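PDB 1W58: cell division protein FtsZ 1 from Methanocaldococcus jannaschii, which probably forms the contractile Z ring at the future division site, polymerising in a GTP-dependent manner, and binds and hydrolyses GTP. Local coordinates for residues A[157-162]-A[188-193]; A[251-256]-A[332-337]. All blocks are in the same frame, centred on the assembly; numbering follows the deposited sequence.

Contact 1: residues A[157-162]-A[188-193]; sequences VVTLPF and VVIPNE. With G2P (phosphomethylphosphonic acid guanylate ester), chain B.
Val158 reaches across to both Val188 and Ile190 as strands 157-160 and 188-191 run parallel, their short axes 29° apart: its N gives a hydrogen bond to Val188 O, and its O takes one from Ile190 N at 2.9 Å. Leu160 repeats the pattern, with N on Ile190 O and O accepting from Asn192 N, so the pairing carries on past the end of the second strand. The side chains sort onto two faces. Val157, Val188, Thr159 and Ile190 share one, where Thr159 CG2 lies 3.8 Å from Ile190 CB; Val158, Val189, Leu160 and Pro191 line the other, where Leu160 and Val189 pack on helix 167-181. Beyond the strand ends Phe162 turns back over Asn192. With its CG anti to the carbonyl carbon (chi1 -69°), the ring swings over the asparagine, and Asn192 CB sits 3.7 Å from the ring centroid, almost on the ring normal, in a CH-pi contact. Ring and amide planes are 30° apart. Glu193 OE1 comes to the ring edge, in plane, but its hydrogen bond goes to Val163 N. Cutting Phe162 back to alanine would probably leave Asn192 CB without its aromatic cover and open a gap beside Phe196 and Phe208. A water links the two segments here, donating to Pro161 O and accepting from Glu193 N, each at 2.9 Å. Pro161 CA lies 3.4 Å from O2' of the bound GTP analogue, and Phe162 N bonds Glu165, itself a GTP-binding residue. The chemistry thus changes along this beta-alpha-beta unit of the GTPase domain: regular amide pairing between mostly aliphatic strands gives way to an aromatic, water-bridged turn whose Pro161 sits against the ribose hydroxyls of the nucleotide.

Contact 2: residues A[251-256]-A[332-337]; sequences IGIGES and RVLLVI
Strands 251-256 and 332-337 form an antiparallel pair at one side of the four-stranded mixed sheet of the C-terminal domain, with 249-256 the outermost strand within this chain. Their short axes run 4.7 Å apart at closest approach. Gly252 and Leu335 make a hydrogen-bonded pair, N to O at 3.0 Å in each direction, and Gly254 and Val333 make the next. In that second pair Val333 N gives Gly254 O a nearly straight bond of 2.7 Å, with an angle of 171° at the hydrogen, while the return bond from Gly254 N to Val333 O is 3.2 Å long. At Gly252 and Gly254 strand 251-256 puts no side chain on the face that carries Val333 and Leu335. The other face carries the side-chain meetings. Leu334 extends CD1 to Ile253 CG1, 4.2 Å away, and also approaches Ile251 CB, while Ile251 CG2 meets Val336 CG2. At the far end Glu255 and Arg332 rise side by side. CG of Arg332 is anti to its N (chi1 -171°) and the chain bends further out, bringing NE to 3.7 Å from Glu255 OE1, a long salt bridge with the two planar groups 55° apart. Such spacing is consistent with a modest electrostatic pairing, with Glu255 exposed and Arg332 partly so. On the face of Val333 and Leu335 helix 261-270 covers the sheet, with Val333 on Ala265 and Leu335 on Ala269 and Leu270; strand 285-291 flanks 332-337 along its other edge, pairing with Arg332, Leu334 and Val336 through the backbone.

In the fold
Both contacts are largely buried strand pairings, but they belong to different sheets: contact 1 joins the last two strands of the parallel GTPase sheet, contact 2 an antiparallel pair in the mixed C-terminal one. They meet where the domains pack, Ile190 CD1 lying 3.3 Å from Ile251 CD1 and Val188 CG1 3.5 Å from Ile251 CG2, so an aliphatic seam joins the two. Along the chain contact 1 is complete before contact 2 begins. Contact 1 ends at the nucleotide in an aromatic turn with a bridging water, whereas contact 2, whose Ile251 side chain is about 13 Å from the nucleotide, ends in a charged pair open in part to solvent.

Contact 1: residues A[157-162]-A[188-193]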
ATOM      1  N   VAL A 157     -14.878  18.740  10.297  1.00 36.01           N
ATOM      2  CA  VAL A 157     -15.795  19.855  10.585  1.00 31.60           C
ATOM      3  C   VAL A 157     -16.368  20.233   9.193  1.00 36.77           C
ATOM      4  O   VAL A 157     -15.688  20.861   8.358  1.00 36.12           O
ATOM      5  CB  VAL A 157     -15.061  21.075  11.197  1.00 34.50           C
ATOM      6  CG1 VAL A 157     -16.074  22.171  11.541  1.00 32.58           C
ATOM      7  CG2 VAL A 157     -14.287  20.660  12.459  1.00 32.35           C
ATOM      8  N   VAL A 158     -17.613  19.831   8.963  1.00 31.38           N
ATOM      9  CA  VAL A 158     -18.305  20.030   7.698  1.00 35.92           C
ATOM     10  C   VAL A 158     -19.732  20.598   7.838  1.00 40.64           C
ATOM     11  O   VAL A 158     -20.353  20.510   8.917  1.00 39.27           O
ATOM     12  CB  VAL A 158     -18.442  18.681   6.958  1.00 31.75           C
ATOM     13  CG1 VAL A 158     -17.074  18.058   6.753  1.00 36.66           C
ATOM     14  CG2 VAL A 158     -19.317  17.740   7.776  1.00 27.41           C
ATOM     15  N   THR A 159     -20.250  21.153   6.739  1.00 37.24           N
ATOM     16  CA  THR A 159     -21.604  21.701   6.729  1.00 37.83           C
ATOM     17  C   THR A 159     -22.527  20.906   5.811  1.00 38.17           C
ATOM     18  O   THR A 159     -22.094  20.253   4.854  1.00 38.06           O
ATOM     19  CB  THR A 159     -21.658  23.204   6.254  1.00 40.53           C
ATOM     20  OG1 THR A 159     -21.094  23.321   4.944  1.00 40.10           O
ATOM     21  CG2 THR A 159     -20.905  24.130   7.201  1.00 41.69           C
ATOM     22  N   LEU A 160     -23.809  20.947   6.135  1.00 40.26           N
ATOM     23  CA  LEU A 160     -24.841  20.311   5.328  1.00 44.90           C
ATOM     24  C   LEU A 160     -25.389  21.515   4.536  1.00 42.88           C
ATOM     25  O   LEU A 160     -25.444  22.610   5.079  1.00 46.07           O
ATOM     26  CB  LEU A 160     -25.906  19.725   6.246  1.00 45.08           C
ATOM     27  CG  LEU A 160     -26.019  18.207   6.335  1.00 45.99           C
ATOM     28  CD1 LEU A 160     -24.685  17.522   6.084  1.00 40.80           C
ATOM     29  CD2 LEU A 160     -26.587  17.876   7.705  1.00 42.64           C
ATOM     30  N   PRO A 161     -25.799  21.335   3.262  1.00 42.09           N
ATOM     31  CA  PRO A 161     -26.317  22.462   2.459  1.00 38.27           C
ATOM     32  C   PRO A 161     -27.655  23.067   2.908  1.00 39.37           C
ATOM     33  O   PRO A 161     -28.411  22.441   3.671  1.00 37.58           O
ATOM     34  CB  PRO A 161     -26.424  21.857   1.067  1.00 36.32           C
ATOM     35  CG  PRO A 161     -26.931  20.455   1.384  1.00 34.32           C
ATOM     36  CD  PRO A 161     -26.011  20.053   2.553  1.00 40.43           C
ATOM     37  N   PHE A 162     -27.946  24.286   2.440  1.00 38.18           N
ATOM     38  CA  PHE A 162     -29.237  24.940   2.758  1.00 37.55           C
ATOM     39  C   PHE A 162     -30.326  24.142   2.027  1.00 39.61           C
ATOM     40  O   PHE A 162     -30.001  23.456   1.059  1.00 43.08           O
ATOM     41  CB  PHE A 162     -29.240  26.354   2.236  1.00 32.78           C
ATOM     42  CG  PHE A 162     -28.317  27.279   2.960  1.00 32.88           C
ATOM     43  CD1 PHE A 162     -28.690  27.846   4.172  1.00 37.56           C
ATOM     44  CD2 PHE A 162     -27.112  27.656   2.396  1.00 30.80           C
ATOM     45  CE1 PHE A 162     -27.867  28.790   4.806  1.00 36.80           C
ATOM     46  CE2 PHE A 162     -26.288  28.594   3.018  1.00 33.39           C
ATOM     47  CZ  PHE A 162     -26.660  29.162   4.221  1.00 35.57           C
ATOM     48  N   VAL A 188     -17.830  16.496  13.350  1.00 34.59           N
ATOM     49  CA  VAL A 188     -18.604  17.711  13.687  1.00 35.59           C
ATOM     50  C   VAL A 188     -19.422  18.237  12.493  1.00 36.97           C
ATOM     51  O   VAL A 188     -18.826  18.695  11.517  1.00 36.68           O
ATOM     52  CB  VAL A 188     -17.642  18.844  14.143  1.00 37.67           C
ATOM     53  CG1 VAL A 188     -18.419  20.068  14.604  1.00 35.73           C
ATOM     54  CG2 VAL A 188     -16.750  18.336  15.263  1.00 39.38           C
ATOM     55  N   VAL A 189     -20.763  18.156  12.575  1.00 36.45           N
ATOM     56  CA  VAL A 189     -21.692  18.644  11.532  1.00 35.35           C
ATOM     57  C   VAL A 189     -22.403  19.951  11.880  1.00 39.37           C
ATOM     58  O   VAL A 189     -23.025  20.041  12.941  1.00 35.35           O
ATOM     59  CB  VAL A 189     -22.903  17.719  11.248  1.00 41.13           C
ATOM     60  CG1 VAL A 189     -22.798  17.128   9.876  1.00 43.06           C
ATOM     61  CG2 VAL A 189     -23.070  16.685  12.329  1.00 39.29           C
ATOM     62  N   ILE A 190     -22.341  20.921  10.961  1.00 38.73           N
ATOM     63  CA  ILE A 190     -23.009  22.220  11.086  1.00 40.43           C
ATOM     64  C   ILE A 190     -24.091  22.241   9.984  1.00 43.08           C
ATOM     65  O   ILE A 190     -23.772  22.305   8.802  1.00 42.51           O
ATOM     66  CB  ILE A 190     -22.100  23.405  10.720  1.00 43.27           C
ATOM     67  CG1 ILE A 190     -20.671  23.194  11.216  1.00 44.04           C
ATOM     68  CG2 ILE A 190     -22.727  24.683  11.224  1.00 43.75           C
ATOM     69  CD1 ILE A 190     -20.428  23.621  12.585  1.00 46.74           C
ATOM     70  N   PRO A 191     -25.375  22.183  10.345  1.00 45.55           N
ATOM     71  CA  PRO A 191     -26.409  22.212   9.297  1.00 45.45           C
ATOM     72  C   PRO A 191     -26.708  23.673   8.915  1.00 45.83           C
ATOM     73  O   PRO A 191     -27.385  24.363   9.674  1.00 43.33           O
ATOM     74  CB  PRO A 191     -27.622  21.565   9.970  1.00 47.16           C
ATOM     75  CG  PRO A 191     -27.121  21.100  11.335  1.00 51.06           C
ATOM     76  CD  PRO A 191     -25.980  22.006  11.670  1.00 47.10           C
ATOM     77  N   ASN A 192     -26.213  24.134   7.759  1.00 43.66           N
ATOM     78  CA  ASN A 192     -26.412  25.522   7.311  1.00 42.97           C
ATOM     79  C   ASN A 192     -27.857  26.023   7.408  1.00 43.40           C
ATOM     80  O   ASN A 192     -28.083  27.205   7.620  1.00 42.15           O
ATOM     81  CB  ASN A 192     -25.954  25.701   5.863  1.00 39.22           C
ATOM     82  CG  ASN A 192     -24.446  25.897   5.723  1.00 41.37           C
ATOM     83  OD1 ASN A 192     -23.917  25.797   4.626  1.00 44.89           O
ATOM     84  ND2 ASN A 192     -23.763  26.193   6.811  1.00 36.86           N
ATOM     85  N   GLU A 193     -28.832  25.137   7.245  1.00 39.64           N
ATOM     86  CA  GLU A 193     -30.222  25.562   7.308  1.00 45.37           C
ATOM     87  C   GLU A 193     -30.621  26.194   8.641  1.00 49.81           C
ATOM     88  O   GLU A 193     -31.530  27.022   8.666  1.00 49.50           O
ATOM     89  CB  GLU A 193     -31.160  24.392   7.005  1.00 46.17           C
ATOM     90  CG  GLU A 193     -32.633  24.773   6.810  1.00 49.70           C
ATOM     91  CD  GLU A 193     -32.878  25.707   5.611  1.00 54.65           C
ATOM     92  OE1 GLU A 193     -32.020  25.794   4.708  1.00 59.12           O
ATOM     93  OE2 GLU A 193     -33.945  26.350   5.564  1.00 55.80           O
TER
HETATM   94  PG  G2P B1362     -17.413  20.272  -7.454  1.00 59.04           P
HETATM   95  O1G G2P B1362     -18.104  19.214  -8.187  1.00 55.99           O
HETATM   96  O2G G2P B1362     -17.819  21.580  -7.954  1.00 64.23           O
HETATM   97  O3G G2P B1362     -15.896  20.233  -7.762  1.00 60.61           O
HETATM   98  O3B G2P B1362     -17.647  20.028  -5.848  1.00 53.60           O
HETATM   99  PB  G2P B1362     -17.121  20.968  -4.586  1.00 39.50           P
HETATM  100  O1B G2P B1362     -16.712  20.116  -3.466  1.00 46.99           O
HETATM  101  O2B G2P B1362     -16.127  21.974  -4.852  1.00 33.85           O
HETATM  102  C3A G2P B1362     -18.617  21.746  -4.030  1.00 38.27           C
HETATM  103  PA  G2P B1362     -18.413  23.390  -3.347  1.00 40.37           P
HETATM  104  O1A G2P B1362     -17.192  23.556  -2.533  1.00 41.26           O
HETATM  105  O2A G2P B1362     -18.709  24.460  -4.306  1.00 41.01           O
HETATM  106  O5' G2P B1362     -19.563  23.199  -2.278  1.00 40.09           O
HETATM  107  C5' G2P B1362     -20.911  22.952  -2.557  1.00 44.54           C
HETATM  108  C4' G2P B1362     -21.693  22.986  -1.219  1.00 42.26           C
HETATM  109  O4' G2P B1362     -20.913  23.666  -0.166  1.00 35.51           O
HETATM  110  C3' G2P B1362     -23.004  23.753  -1.418  1.00 35.97           C
HETATM  111  O3' G2P B1362     -24.058  22.784  -1.496  1.00 44.83           O
HETATM  112  C2' G2P B1362     -23.064  24.709  -0.219  1.00 35.01           C
HETATM  113  O2' G2P B1362     -23.894  24.219   0.809  1.00 35.70           O
HETATM  114  C1' G2P B1362     -21.633  24.840   0.306  1.00 36.09           C
HETATM  115  N9  G2P B1362     -20.959  26.078  -0.209  1.00 38.94           N
HETATM  116  C8  G2P B1362     -20.745  26.488  -1.521  1.00 40.25           C
HETATM  117  N7  G2P B1362     -20.121  27.610  -1.664  1.00 41.04           N
HETATM  118  C5  G2P B1362     -19.875  28.030  -0.349  1.00 41.60           C
HETATM  119  C6  G2P B1362     -19.204  29.219   0.170  1.00 45.90           C
HETATM  120  O6  G2P B1362     -18.684  30.160  -0.457  1.00 45.46           O
HETATM  121  N1  G2P B1362     -19.179  29.241   1.578  1.00 43.81           N
HETATM  122  C2  G2P B1362     -19.716  28.263   2.410  1.00 42.20           C
HETATM  123  N2  G2P B1362     -19.607  28.438   3.741  1.00 40.21           N
HETATM  124  N3  G2P B1362     -20.334  27.160   1.926  1.00 40.11           N
HETATM  125  C4  G2P B1362     -20.387  27.094   0.558  1.00 39.80           C
HETATM  126  O   HOH W   1     -28.633  22.307   6.586  1.00 50.74           O

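Contact 2: residues A[251-256]-A[332-337]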
ATOM      1  N   ILE A 251     -22.267  21.698  17.346  1.00 41.17           N
ATOM      2  CA  ILE A 251     -21.786  22.806  18.127  1.00 45.45           C
ATOM      3  C   ILE A 251     -22.849  23.804  18.540  1.00 50.19           C
ATOM      4  O   ILE A 251     -24.033  23.681  18.192  1.00 52.31           O
ATOM      5  CB  ILE A 251     -20.617  23.548  17.427  1.00 47.33           C
ATOM      6  CG1 ILE A 251     -21.106  24.788  16.673  1.00 46.89           C
ATOM      7  CG2 ILE A 251     -19.881  22.587  16.529  1.00 39.99           C
ATOM      8  CD1 ILE A 251     -21.830  24.491  15.410  1.00 51.03           C
ATOM      9  N   GLY A 252     -22.399  24.770  19.332  1.00 50.65           N
ATOM     10  CA  GLY A 252     -23.251  25.826  19.834  1.00 47.01           C
ATOM     11  C   GLY A 252     -22.345  27.021  20.031  1.00 48.99           C
ATOM     12  O   GLY A 252     -21.229  26.871  20.520  1.00 47.48           O
ATOM     13  N   ILE A 253     -22.791  28.203  19.625  1.00 50.35           N
ATOM     14  CA  ILE A 253     -21.974  29.388  19.810  1.00 54.38           C
ATOM     15  C   ILE A 253     -22.788  30.466  20.495  1.00 58.61           C
ATOM     16  O   ILE A 253     -23.942  30.706  20.150  1.00 58.24           O
ATOM     17  CB  ILE A 253     -21.436  29.932  18.473  1.00 55.86           C
ATOM     18  CG1 ILE A 253     -20.576  28.862  17.790  1.00 53.90           C
ATOM     19  CG2 ILE A 253     -20.610  31.195  18.714  1.00 52.49           C
ATOM     20  CD1 ILE A 253     -19.941  29.317  16.488  1.00 47.58           C
ATOM     21  N   GLY A 254     -22.176  31.096  21.492  1.00 63.66           N
ATOM     22  CA  GLY A 254     -22.828  32.157  22.232  1.00 67.12           C
ATOM     23  C   GLY A 254     -21.791  33.163  22.695  1.00 71.04           C
ATOM     24  O   GLY A 254     -20.598  32.850  22.762  1.00 72.93           O
ATOM     25  N   GLU A 255     -22.226  34.381  22.999  1.00 73.70           N
ATOM     26  CA  GLU A 255     -21.302  35.404  23.472  1.00 75.53           C
ATOM     27  C   GLU A 255     -22.063  36.549  24.114  1.00 75.46           C
ATOM     28  O   GLU A 255     -23.158  36.901  23.685  1.00 71.33           O
ATOM     29  CB  GLU A 255     -20.423  35.917  22.326  1.00 75.78           C
ATOM     30  CG  GLU A 255     -21.105  36.856  21.354  1.00 78.64           C
ATOM     31  CD  GLU A 255     -20.265  37.106  20.112  1.00 80.31           C
ATOM     32  OE1 GLU A 255     -19.030  37.249  20.238  1.00 80.00           O
ATOM     33  OE2 GLU A 255     -20.843  37.167  19.005  1.00 84.00           O
ATOM     34  N   SER A 256     -21.473  37.111  25.161  1.00 78.90           N
ATOM     35  CA  SER A 256     -22.087  38.210  25.886  1.00 82.82           C
ATOM     36  C   SER A 256     -21.186  39.433  25.924  1.00 85.16           C
ATOM     37  O   SER A 256     -19.964  39.324  26.049  1.00 83.81           O
ATOM     38  CB  SER A 256     -22.426  37.777  27.313  1.00 83.91           C
ATOM     39  OG  SER A 256     -23.177  38.777  27.977  1.00 83.40           O
ATOM     40  N   ARG A 332     -16.619  35.033  24.232  1.00 67.23           N
ATOM     41  CA  ARG A 332     -17.296  34.146  23.300  1.00 63.10           C
ATOM     42  C   ARG A 332     -17.140  32.724  23.796  1.00 58.77           C
ATOM     43  O   ARG A 332     -16.093  32.361  24.322  1.00 55.06           O
ATOM     44  CB  ARG A 332     -16.696  34.283  21.906  1.00 64.83           C
ATOM     45  CG  ARG A 332     -17.492  33.549  20.848  1.00 72.48           C
ATOM     46  CD  ARG A 332     -16.744  33.496  19.529  1.00 76.96           C
ATOM     47  NE  ARG A 332     -16.675  34.782  18.842  1.00 80.82           N
ATOM     48  CZ  ARG A 332     -15.539  35.359  18.458  1.00 86.16           C
ATOM     49  NH1 ARG A 332     -14.373  34.768  18.704  1.00 86.67           N
ATOM     50  NH2 ARG A 332     -15.568  36.513  17.801  1.00 86.08           N
ATOM     51  N   VAL A 333     -18.189  31.925  23.651  1.00 57.77           N
ATOM     52  CA  VAL A 333     -18.137  30.535  24.092  1.00 56.62           C
ATOM     53  C   VAL A 333     -18.422  29.551  22.948  1.00 55.00           C
ATOM     54  O   VAL A 333     -19.432  29.681  22.241  1.00 52.10           O
ATOM     55  CB  VAL A 333     -19.139  30.279  25.249  1.00 56.31           C
ATOM     56  CG1 VAL A 333     -19.177  28.795  25.592  1.00 55.18           C
ATOM     57  CG2 VAL A 333     -18.713  31.071  26.491  1.00 58.84           C
ATOM     58  N   LEU A 334     -17.518  28.583  22.768  1.00 50.63           N
ATOM     59  CA  LEU A 334     -17.663  27.556  21.737  1.00 45.73           C
ATOM     60  C   LEU A 334     -17.884  26.232  22.418  1.00 41.63           C
ATOM     61  O   LEU A 334     -17.078  25.810  23.222  1.00 41.03           O
ATOM     62  CB  LEU A 334     -16.406  27.460  20.867  1.00 48.31           C
ATOM     63  CG  LEU A 334     -16.311  26.299  19.848  1.00 47.76           C
ATOM     64  CD1 LEU A 334     -17.435  26.355  18.838  1.00 44.11           C
ATOM     65  CD2 LEU A 334     -14.987  26.386  19.114  1.00 52.08           C
ATOM     66  N   LEU A 335     -18.992  25.587  22.106  1.00 41.42           N
ATOM     67  CA  LEU A 335     -19.324  24.287  22.668  1.00 45.25           C
ATOM     68  C   LEU A 335     -19.371  23.214  21.589  1.00 47.67           C
ATOM     69  O   LEU A 335     -20.059  23.386  20.571  1.00 46.16           O
ATOM     70  CB  LEU A 335     -20.705  24.312  23.304  1.00 49.60           C
ATOM     71  CG  LEU A 335     -20.883  24.461  24.800  1.00 56.57           C
ATOM     72  CD1 LEU A 335     -19.985  25.575  25.330  1.00 58.64           C
ATOM     73  CD2 LEU A 335     -22.358  24.748  25.054  1.00 53.57           C
ATOM     74  N   VAL A 336     -18.649  22.115  21.809  1.00 45.05           N
ATOM     75  CA  VAL A 336     -18.686  20.990  20.889  1.00 40.87           C
ATOM     76  C   VAL A 336     -19.098  19.811  21.758  1.00 41.82           C
ATOM     77  O   VAL A 336     -18.363  19.376  22.643  1.00 40.49           O
ATOM     78  CB  VAL A 336     -17.310  20.681  20.226  1.00 42.45           C
ATOM     79  CG1 VAL A 336     -17.488  19.534  19.214  1.00 38.78           C
ATOM     80  CG2 VAL A 336     -16.728  21.937  19.535  1.00 34.89           C
ATOM     81  N   ILE A 337     -20.283  19.287  21.501  1.00 42.66           N
ATOM     82  CA  ILE A 337     -20.788  18.181  22.273  1.00 41.47           C
ATOM     83  C   ILE A 337     -20.763  16.880  21.482  1.00 45.25           C
ATOM     84  O   ILE A 337     -21.425  16.757  20.460  1.00 47.28           O
ATOM     85  CB  ILE A 337     -22.189  18.537  22.773  1.00 44.25           C
ATOM     86  CG1 ILE A 337     -22.049  19.623  23.847  1.00 47.04           C
ATOM     87  CG2 ILE A 337     -22.912  17.299  23.278  1.00 45.03           C
ATOM     88  CD1 ILE A 337     -23.322  19.938  24.562  1.00 60.27           C
TER